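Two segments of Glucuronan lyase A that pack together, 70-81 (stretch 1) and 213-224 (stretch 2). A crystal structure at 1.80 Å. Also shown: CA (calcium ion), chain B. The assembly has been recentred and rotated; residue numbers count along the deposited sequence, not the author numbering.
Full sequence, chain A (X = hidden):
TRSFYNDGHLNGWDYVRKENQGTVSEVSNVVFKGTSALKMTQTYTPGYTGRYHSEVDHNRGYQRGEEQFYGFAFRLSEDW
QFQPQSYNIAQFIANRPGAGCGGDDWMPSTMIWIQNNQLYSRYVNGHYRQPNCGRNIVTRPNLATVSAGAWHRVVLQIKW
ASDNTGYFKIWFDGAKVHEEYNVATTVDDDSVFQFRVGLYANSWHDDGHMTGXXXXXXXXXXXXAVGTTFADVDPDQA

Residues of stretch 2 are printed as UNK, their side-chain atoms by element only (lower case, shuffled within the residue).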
# COMPACT_ATOMS: atom_id res chain seq x y z
N TYR A 70 -8.26 -7.18 3.05
CA TYR A 70 -6.87 -6.93 3.45
C TYR A 70 -6.91 -6.05 4.70
O TYR A 70 -7.72 -5.13 4.78
CB TYR A 70 -6.15 -6.12 2.34
CG TYR A 70 -6.24 -6.83 1.01
CD1 TYR A 70 -5.24 -7.75 0.61
CD2 TYR A 70 -7.35 -6.66 0.19
CE1 TYR A 70 -5.36 -8.44 -0.62
CE2 TYR A 70 -7.47 -7.36 -1.03
CZ TYR A 70 -6.46 -8.22 -1.41
OH TYR A 70 -6.57 -8.90 -2.60
N GLY A 71 -6.03 -6.32 5.66
CA GLY A 71 -5.97 -5.51 6.88
C GLY A 71 -4.50 -5.28 7.23
O GLY A 71 -3.65 -6.17 7.00
N PHE A 72 -4.19 -4.12 7.78
CA PHE A 72 -2.85 -3.91 8.38
C PHE A 72 -2.91 -2.78 9.36
O PHE A 72 -3.84 -1.92 9.29
CB PHE A 72 -1.76 -3.65 7.35
CG PHE A 72 -2.00 -2.43 6.49
CD1 PHE A 72 -1.34 -1.24 6.77
CD2 PHE A 72 -2.88 -2.49 5.40
CE1 PHE A 72 -1.54 -0.08 5.95
CE2 PHE A 72 -3.10 -1.35 4.59
CZ PHE A 72 -2.44 -0.16 4.87
N ALA A 73 -1.96 -2.79 10.29
CA ALA A 73 -1.82 -1.63 11.15
C ALA A 73 -0.57 -0.86 10.72
O ALA A 73 0.42 -1.47 10.31
CB ALA A 73 -1.70 -2.06 12.61
N PHE A 74 -0.61 0.45 10.82
CA PHE A 74 0.59 1.28 10.54
C PHE A 74 0.65 2.48 11.48
O PHE A 74 -0.36 2.86 12.07
CB PHE A 74 0.65 1.73 9.07
CG PHE A 74 -0.23 2.92 8.77
CD1 PHE A 74 0.27 4.21 8.81
CD2 PHE A 74 -1.61 2.72 8.51
CE1 PHE A 74 -0.57 5.34 8.55
CE2 PHE A 74 -2.47 3.84 8.25
CZ PHE A 74 -1.93 5.13 8.28
N ARG A 75 1.84 3.06 11.59
CA ARG A 75 2.10 4.14 12.52
C ARG A 75 3.16 5.03 11.91
O ARG A 75 4.23 4.57 11.51
CB ARG A 75 2.62 3.55 13.83
CG ARG A 75 2.93 4.61 14.89
CD ARG A 75 3.64 3.93 16.04
NE ARG A 75 3.88 4.83 17.17
CZ ARG A 75 4.94 5.61 17.28
NH1 ARG A 75 5.85 5.64 16.33
NH2 ARG A 75 5.10 6.38 18.36
N LEU A 76 2.86 6.33 11.82
CA LEU A 76 3.90 7.29 11.45
C LEU A 76 4.69 7.66 12.69
O LEU A 76 4.16 7.66 13.80
CB LEU A 76 3.29 8.56 10.90
CG LEU A 76 2.26 8.41 9.76
CD1 LEU A 76 1.67 9.77 9.35
CD2 LEU A 76 2.89 7.71 8.56
N SER A 77 5.95 8.05 12.50
CA SER A 77 6.74 8.59 13.62
C SER A 77 5.97 9.72 14.33
O SER A 77 5.23 10.48 13.73
CB SER A 77 8.09 9.13 13.15
OG SER A 77 7.85 10.25 12.32
N GLU A 78 6.15 9.80 15.63
CA GLU A 78 5.51 10.88 16.37
C GLU A 78 5.89 12.28 15.83
O GLU A 78 5.06 13.20 15.82
CB GLU A 78 5.86 10.76 17.83
CG GLU A 78 5.45 12.03 18.55
CD GLU A 78 5.64 11.97 20.02
OE1 GLU A 78 4.84 12.67 20.67
OE2 GLU A 78 6.55 11.24 20.52
N ASP A 79 7.12 12.43 15.37
CA ASP A 79 7.60 13.68 14.82
C ASP A 79 7.49 13.78 13.30
O ASP A 79 8.25 14.55 12.69
CB ASP A 79 9.05 13.89 15.25
CG ASP A 79 9.99 12.81 14.73
OD1 ASP A 79 9.61 12.02 13.84
OD2 ASP A 79 11.13 12.78 15.22
N TRP A 80 6.56 13.01 12.71
CA TRP A 80 6.30 13.03 11.27
C TRP A 80 6.08 14.46 10.82
O TRP A 80 5.31 15.19 11.45
CB TRP A 80 5.06 12.18 10.91
CG TRP A 80 4.78 12.07 9.42
CD1 TRP A 80 3.96 12.87 8.67
CD2 TRP A 80 5.30 11.07 8.52
NE1 TRP A 80 3.96 12.46 7.35
CE2 TRP A 80 4.75 11.34 7.24
CE3 TRP A 80 6.17 9.97 8.67
CZ2 TRP A 80 5.05 10.55 6.10
CZ3 TRP A 80 6.45 9.19 7.55
CH2 TRP A 80 5.91 9.49 6.27
N GLN A 81 6.75 14.85 9.75
CA GLN A 81 6.65 16.22 9.23
C GLN A 81 5.69 16.16 8.07
O GLN A 81 6.05 15.73 6.96
CB GLN A 81 8.05 16.73 8.83
CG GLN A 81 8.11 18.24 8.61
CD GLN A 81 9.48 18.67 8.10
OE1 GLN A 81 9.67 18.87 6.91
NE2 GLN A 81 10.44 18.73 9.00
N UNK A 213 12.05 19.31 5.45
CA UNK A 213 13.36 19.09 6.05
C UNK A 213 13.50 17.73 6.73
O UNK A 213 14.53 17.44 7.35
c UNK A 213 13.77 20.23 7.02
c UNK A 213 13.88 21.53 6.27
o UNK A 213 12.78 20.36 8.05
N UNK A 214 12.51 16.86 6.59
CA UNK A 214 12.61 15.55 7.23
C UNK A 214 12.99 14.50 6.17
O UNK A 214 12.12 13.80 5.62
c UNK A 214 11.40 13.93 8.81
n UNK A 214 10.10 14.16 10.83
c UNK A 214 11.29 15.18 7.93
c UNK A 214 10.12 13.72 9.57
o UNK A 214 9.15 13.19 9.04
N UNK A 215 14.29 14.42 5.88
CA UNK A 215 14.80 13.48 4.89
C UNK A 215 14.92 12.07 5.41
O UNK A 215 15.16 11.13 4.64
N UNK A 216 14.75 11.90 6.72
CA UNK A 216 14.74 10.57 7.32
C UNK A 216 13.32 10.27 7.79
O UNK A 216 12.83 10.87 8.76
c UNK A 216 16.10 8.01 8.51
c UNK A 216 15.83 6.68 10.50
c UNK A 216 16.17 6.75 9.16
c UNK A 216 15.42 9.07 10.58
c UNK A 216 15.47 7.84 11.22
c UNK A 216 15.69 10.51 8.51
c UNK A 216 15.72 9.17 9.20
N UNK A 217 12.68 9.33 7.11
CA UNK A 217 11.25 9.07 7.32
C UNK A 217 11.07 7.68 7.91
O UNK A 217 11.73 6.75 7.47
c UNK A 217 10.47 10.60 5.39
c UNK A 217 8.35 13.65 5.91
c UNK A 217 10.51 9.18 6.00
c UNK A 217 9.35 11.40 6.08
n UNK A 217 8.46 14.93 5.52
n UNK A 217 9.37 12.82 5.72
n UNK A 217 7.20 13.20 6.45
N UNK A 218 10.17 7.54 8.89
CA UNK A 218 9.95 6.25 9.57
C UNK A 218 8.46 5.90 9.70
O UNK A 218 7.65 6.73 10.13
c UNK A 218 12.38 6.94 12.50
c UNK A 218 11.97 6.81 11.09
o UNK A 218 12.34 8.02 13.08
c UNK A 218 10.53 6.25 10.98
n UNK A 218 12.78 5.82 13.08
N UNK A 219 8.12 4.66 9.34
CA UNK A 219 6.74 4.15 9.44
C UNK A 219 6.84 2.71 9.98
O UNK A 219 7.72 1.96 9.52
c UNK A 219 4.53 3.62 8.30
c UNK A 219 6.00 5.58 7.46
c UNK A 219 6.01 4.16 8.09
N UNK A 220 6.01 2.36 10.95
CA UNK A 220 5.96 1.02 11.53
C UNK A 220 4.72 0.29 10.99
O UNK A 220 3.73 0.95 10.63
c UNK A 220 5.87 1.09 13.04
c UNK A 220 9.12 5.21 14.16
c UNK A 220 9.58 4.03 14.70
n UNK A 220 9.05 1.60 14.92
c UNK A 220 7.63 2.89 13.74
c UNK A 220 7.12 1.57 13.72
c UNK A 220 7.19 4.10 13.19
c UNK A 220 7.94 5.26 13.43
c UNK A 220 8.83 2.88 14.50
c UNK A 220 8.02 0.80 14.43
N UNK A 221 4.79 -1.05 10.93
CA UNK A 221 3.69 -1.88 10.47
C UNK A 221 3.52 -3.07 11.38
O UNK A 221 4.50 -3.54 11.99
c UNK A 221 3.98 -2.42 9.07
c UNK A 221 2.76 -0.14 6.24
c UNK A 221 2.79 -1.14 7.26
c UNK A 221 5.06 0.42 6.74
c UNK A 221 3.96 -1.37 8.00
c UNK A 221 3.91 0.61 6.00
c UNK A 221 5.08 -0.59 7.75
o UNK A 221 3.95 1.56 5.01
N UNK A 222 2.32 -3.61 11.42
CA UNK A 222 2.06 -4.82 12.19
C UNK A 222 0.74 -5.44 11.74
O UNK A 222 -0.06 -4.78 11.08
o UNK A 222 2.25 -5.32 15.84
c UNK A 222 1.97 -4.41 13.67
c UNK A 222 2.22 -5.59 14.63
o UNK A 222 2.38 -6.76 14.17
N UNK A 223 0.52 -6.69 12.16
CA UNK A 223 -0.77 -7.31 12.08
C UNK A 223 -1.36 -7.21 10.65
O UNK A 223 -2.43 -6.63 10.45
o UNK A 223 -3.52 -9.47 14.69
c UNK A 223 -1.70 -6.67 13.16
c UNK A 223 -2.53 -8.79 14.35
c UNK A 223 -2.89 -7.49 13.56
o UNK A 223 -1.33 -9.12 14.59
N UNK A 224 -0.65 -7.78 9.67
CA UNK A 224 -1.09 -7.76 8.27
C UNK A 224 -1.77 -9.08 7.96
O UNK A 224 -1.29 -10.15 8.40
c UNK A 224 -0.40 -7.35 5.84
c UNK A 224 0.11 -7.56 7.29
c UNK A 224 0.99 -6.35 7.72
CA CA B . 2.94 -7.77 16.32
O HOH W 1 9.36 10.29 9.93
O HOH W 2 11.42 10.39 12.10
O HOH W 3 0.86 -8.96 16.12
O HOH W 4 4.09 -9.74 17.33

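Position 213 carries three side-chain atoms: a carbon at CB that branches to one oxygen and one carbon. The oxygen lies 3.0 Å from Q81 NE2. A beta-branched hydroxyl is threonine, T213. Its OG1 accepts a hydrogen bond from that amide while T213 N donates to Q81 OE1 (2.8 Å), so one glutamine amide is met at both ends.

Position 214 has three carbons in a row, the third bearing an oxygen and a nitrogen; the nitrogen lies 2.7 Å from D79 O and the oxygen 3.0 Å from Q81 N. This carboxamide is glutamine, Q214. The amide suits its place because it both gives and takes: Q214 NE2 donates to D79 O, and Q214 OE1 accepts from Q81 N.

Position 215 has no side-chain atoms and touches nothing on stretch 1; it is G215. Position 216 shows one carbon and then a ring of six carbons without oxygen, exposed and out of reach of stretch 1, hence phenylalanine, F216.

At position 217, three carbons lead to a nitrogen and then to a carbon with two more nitrogens, one of them 2.8 Å from Q81 O: arginine, R217. Its CZ sits 4.6 Å from the centroid of the six-membered ring of W80, over the face, a cation-pi arrangement. R217 NH1 and NH2 both donate to Q81 O, and R217 NE donates to Q214 O (2.9 Å), so a flat group with several donors is well used here.

Position 218 repeats the carboxamide pattern, its CB 4.4 Å from S77 CB, and is Q218. The amide suits a watery edge: Q218 OE1 accepts from water 2 (2.7 Å), which also donates to D79 OD1 (3.0 Å).

Position 219 has one carbon carrying two others, one of them 3.6 Å from W80 CZ3: valine, V219. This compact, branched side chain packs against L76, F74 and W80.

Position 220 has a carbon and fused five- and six-membered rings with one nitrogen; a ring carbon lies 3.5 Å from S77 CA. This is tryptophan, W220. The broad ring reaches S77, and R75 NH1 lies over one face, 3.6 Å from W220 CZ3; the cation-pi attraction is at most weak.

Position 221 is a carbon and a six-carbon ring bearing an oxygen, a ring carbon 4.0 Å from F74 CB: tyrosine, Y221. Its ring packs against F72 and F74, while its hydroxyl is hydrogen-bonded elsewhere in the structure.

Position 222 has two carbons, the second with two oxygens, and its end leads away from stretch 1: aspartate, D222, whose OD1 and OD2 bind calcium at 2.4 and 2.6 Å. Position 223, one carbon longer, also leads away: glutamate, E223. Its carboxylate suits a calcium-bound water, OE2 accepting from water 3 (2.7 Å). Position 224 is again a three-carbon branch, one carbon 3.9 Å from F72 CB: V224, small and apolar enough to fit there.

The contact is an antiparallel strand pair. Paired backbone hydrogen bonds join A73 to D222 and R75 to W220, and S77 N donates to Q218 O (3.2 Å). F74, L76, V219 and Y221 form an apolar face, while beyond the strand of stretch 1 the amides and the arginine clasp the loop from D79 to Q81.

Stretch 2, residues 213-224: TQGFRQVWYDEV
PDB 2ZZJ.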